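Long-range contact in ferripyochelin binding protein (Salmonella enterica subsp. enterica serovar Typhimurium, PDB 3R3R), which binds zinc and, as a left-handed beta-helix member of the gamma-class carbonic anhydrase family, may act as a carbonic anhydrase-like enzyme: residues A[84-89]-A[96-101]. Sequence-based numbering, arbitrary orientation.
Sequences LIIGED and VMLHGC. With ZN (zinc ion), chain B.
With CG anti to its backbone N (chi1 176°), L84 reaches across to L98 and C101, and L98, whose CG stands anti to its own carbonyl carbon (chi1 -62°), sends its chain inward to I86. The crossing is a worked example of how a left-handed parallel beta-helix fills its interior with branched aliphatic side chains from different faces of the prism. CD1 of L84 sits in the angle between C101 and L98, 3.5 Å from SG of C101. The carbonyl O of C101 is 3.4 Å from the same CD1 of L84. CB of L98 lies 4.1 Å from CD1 of L84. The two leucine side chains cross at about a right angle, and so do those of I86 and L98, which meet tip to tip with CD1 of I86 3.7 Å from CD1 of L98. The backbone adds one polar link, in which N of I85 donates to O of C101 at 3.0 Å with a nearly straight N-H...O angle of 171°. The same oxygen also receives a CA-H...O contact from L84. G100, with positive phi, takes the chain round the corner between strand 97-99 and strand 102-103. H99 points away from 84-89, and its NE2 binds the zinc ion at 2.0 Å; three waters complete its coordination with H99 and H70, while D117 accepts a hydrogen bond from ND1 of H99, which would fix the rotation of the ring. The contact thus ties the inner face of a zinc-bearing strand to the hydrophobic core. L69 of strand 68-70 packs against L84, I86 and L98, and V115 of strand 114-115 touches L98 and C101. In its own parallel sheet, strand 84-86 lies between strands 54-57 and 102-103, whereas strand 97-99 runs in another face, between strands 68-70 and 114-115.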
ATOM      1  N   LEU A  84      -7.925  -1.360   5.062  1.00 10.47           N
ATOM      2  CA  LEU A  84      -7.068  -1.246   3.898  1.00 10.73           C
ATOM      3  C   LEU A  84      -6.385  -2.585   3.691  1.00 10.97           C
ATOM      4  O   LEU A  84      -5.626  -3.038   4.565  1.00 12.19           O
ATOM      5  CB  LEU A  84      -6.039  -0.140   4.139  1.00 10.64           C
ATOM      6  CG  LEU A  84      -4.982   0.047   3.042  1.00 12.10           C
ATOM      7  CD1 LEU A  84      -5.603   0.310   1.666  1.00 11.77           C
ATOM      8  CD2 LEU A  84      -4.072   1.204   3.446  1.00 11.82           C
ATOM      9  N   ILE A  85      -6.654  -3.210   2.548  1.00 11.22           N
ATOM     10  CA  ILE A  85      -6.157  -4.550   2.270  1.00 11.85           C
ATOM     11  C   ILE A  85      -5.341  -4.474   1.001  1.00 10.53           C
ATOM     12  O   ILE A  85      -5.856  -4.046  -0.026  1.00 12.23           O
ATOM     13  CB  ILE A  85      -7.325  -5.528   2.076  1.00 14.60           C
ATOM     14  CG1 ILE A  85      -8.142  -5.643   3.369  1.00 16.96           C
ATOM     15  CG2 ILE A  85      -6.794  -6.897   1.626  1.00 16.74           C
ATOM     16  CD1 ILE A  85      -9.537  -6.275   3.203  1.00 19.70           C
ATOM     17  N   ILE A  86      -4.072  -4.863   1.079  1.00 11.35           N
ATOM     18  CA  ILE A  86      -3.167  -4.779  -0.062  1.00 12.09           C
ATOM     19  C   ILE A  86      -2.518  -6.149  -0.231  1.00 12.19           C
ATOM     20  O   ILE A  86      -2.039  -6.734   0.745  1.00 12.40           O
ATOM     21  CB  ILE A  86      -2.067  -3.702   0.155  1.00 11.10           C
ATOM     22  CG1 ILE A  86      -2.688  -2.333   0.450  1.00 11.57           C
ATOM     23  CG2 ILE A  86      -1.089  -3.639  -1.042  1.00 12.64           C
ATOM     24  CD1 ILE A  86      -1.668  -1.292   0.853  1.00 13.41           C
ATOM     25  N   GLY A  87      -2.498  -6.653  -1.464  1.00 12.26           N
ATOM     26  CA  GLY A  87      -1.982  -7.987  -1.743  1.00 13.64           C
ATOM     27  C   GLY A  87      -0.475  -8.078  -1.838  1.00 12.58           C
ATOM     28  O   GLY A  87       0.249  -7.248  -1.280  1.00 13.42           O
ATOM     29  N   GLU A  88      -0.018  -9.134  -2.515  1.00 13.65           N
ATOM     30  CA  GLU A  88       1.392  -9.473  -2.663  1.00 14.00           C
ATOM     31  C   GLU A  88       1.980  -8.876  -3.938  1.00 12.47           C
ATOM     32  O   GLU A  88       1.267  -8.690  -4.931  1.00 12.82           O
ATOM     33  CB  GLU A  88       1.555 -10.999  -2.726  1.00 15.70           C
ATOM     34  CG  GLU A  88       0.941 -11.699  -1.536  1.00 17.90           C
ATOM     35  CD  GLU A  88       1.317 -13.171  -1.451  1.00 20.42           C
ATOM     36  OE1 GLU A  88       1.642 -13.800  -2.479  1.00 20.76           O
ATOM     37  OE2 GLU A  88       1.295 -13.715  -0.331  1.00 23.62           O
ATOM     38  N   ASP A  89       3.278  -8.576  -3.920  1.00 13.67           N
ATOM     39  CA  ASP A  89       3.995  -8.075  -5.104  1.00 13.64           C
ATOM     40  C   ASP A  89       3.363  -6.800  -5.647  1.00 11.54           C
ATOM     41  O   ASP A  89       3.304  -6.591  -6.863  1.00 11.84           O
ATOM     42  CB  ASP A  89       4.068  -9.154  -6.197  1.00 15.57           C
ATOM     43  CG  ASP A  89       4.800 -10.398  -5.731  1.00 17.56           C
ATOM     44  OD1 ASP A  89       5.983 -10.289  -5.336  1.00 19.75           O
ATOM     45  OD2 ASP A  89       4.176 -11.472  -5.691  1.00 21.11           O
ATOM     46  N   VAL A  96       1.667   8.236  -2.725  1.00  7.30           N
ATOM     47  CA  VAL A  96       0.322   7.733  -2.965  1.00  7.94           C
ATOM     48  C   VAL A  96      -0.532   7.841  -1.703  1.00  7.10           C
ATOM     49  O   VAL A  96      -0.032   7.674  -0.580  1.00  8.27           O
ATOM     50  CB  VAL A  96       0.391   6.286  -3.510  1.00  7.79           C
ATOM     51  CG1 VAL A  96      -0.954   5.585  -3.401  1.00  9.23           C
ATOM     52  CG2 VAL A  96       0.864   6.329  -4.953  1.00  8.73           C
ATOM     53  N   MET A  97      -1.809   8.155  -1.899  1.00  7.19           N
ATOM     54  CA  MET A  97      -2.804   8.188  -0.837  1.00  6.64           C
ATOM     55  C   MET A  97      -3.721   6.985  -0.994  1.00  7.04           C
ATOM     56  O   MET A  97      -4.445   6.900  -2.001  1.00  8.11           O
ATOM     57  CB  MET A  97      -3.634   9.463  -1.026  1.00  8.36           C
ATOM     58  CG  MET A  97      -4.747   9.662  -0.009  1.00  8.60           C
ATOM     59  SD  MET A  97      -4.132  10.038   1.635  1.00 10.11           S
ATOM     60  CE  MET A  97      -4.797   8.669   2.582  1.00 11.38           C
ATOM     61  N   LEU A  98      -3.694   6.062  -0.033  1.00  7.80           N
ATOM     62  CA  LEU A  98      -4.604   4.901  -0.052  1.00  8.38           C
ATOM     63  C   LEU A  98      -5.517   5.005   1.136  1.00  7.58           C
ATOM     64  O   LEU A  98      -5.035   5.169   2.265  1.00  8.83           O
ATOM     65  CB  LEU A  98      -3.832   3.581   0.052  1.00  8.97           C
ATOM     66  CG  LEU A  98      -2.844   3.274  -1.082  1.00  8.74           C
ATOM     67  CD1 LEU A  98      -2.186   1.906  -0.836  1.00 10.35           C
ATOM     68  CD2 LEU A  98      -3.491   3.348  -2.448  1.00  9.40           C
ATOM     69  N   HIS A  99      -6.818   4.890   0.913  1.00  8.51           N
ATOM     70  CA  HIS A  99      -7.762   5.044   2.008  1.00  8.19           C
ATOM     71  C   HIS A  99      -8.843   3.980   1.905  1.00  8.27           C
ATOM     72  O   HIS A  99      -9.689   4.041   1.015  1.00  9.46           O
ATOM     73  CB  HIS A  99      -8.411   6.435   2.005  1.00  9.29           C
ATOM     74  CG  HIS A  99      -8.824   6.901   3.371  1.00  9.35           C
ATOM     75  ND1 HIS A  99      -9.996   6.509   3.980  1.00 10.49           N
ATOM     76  CD2 HIS A  99      -8.176   7.679   4.272  1.00  9.15           C
ATOM     77  CE1 HIS A  99     -10.057   7.050   5.186  1.00 11.08           C
ATOM     78  NE2 HIS A  99      -8.976   7.784   5.382  1.00 10.14           N
ATOM     79  N   GLY A 100      -8.825   2.999   2.806  1.00  9.46           N
ATOM     80  CA  GLY A 100      -9.936   2.076   2.954  1.00 10.88           C
ATOM     81  C   GLY A 100     -10.284   1.246   1.734  1.00 10.53           C
ATOM     82  O   GLY A 100     -11.435   0.850   1.567  1.00 11.32           O
ATOM     83  N   CYS A 101      -9.294   0.938   0.905  1.00 10.37           N
ATOM     84  CA  CYS A 101      -9.523   0.240  -0.353  1.00 10.14           C
ATOM     85  C   CYS A 101      -8.963  -1.182  -0.301  1.00 10.28           C
ATOM     86  O   CYS A 101      -8.319  -1.573   0.690  1.00 11.42           O
ATOM     87  CB  CYS A 101      -8.913   1.036  -1.507  1.00 10.85           C
ATOM     88  SG  CYS A 101      -7.141   1.408  -1.297  1.00 11.11           S
TER
HETATM   89 ZN    ZN B 185      -8.523   8.919   6.986  1.00 11.06          ZN
HETATM   90  O   HOH W   1     -10.562   8.200   7.763  1.00 17.48           O
HETATM   91  O   HOH W   2      -9.384  10.147   8.289  1.00 15.26           O
HETATM   92  O   HOH W   3     -10.030  10.206   5.784  1.00 20.78           O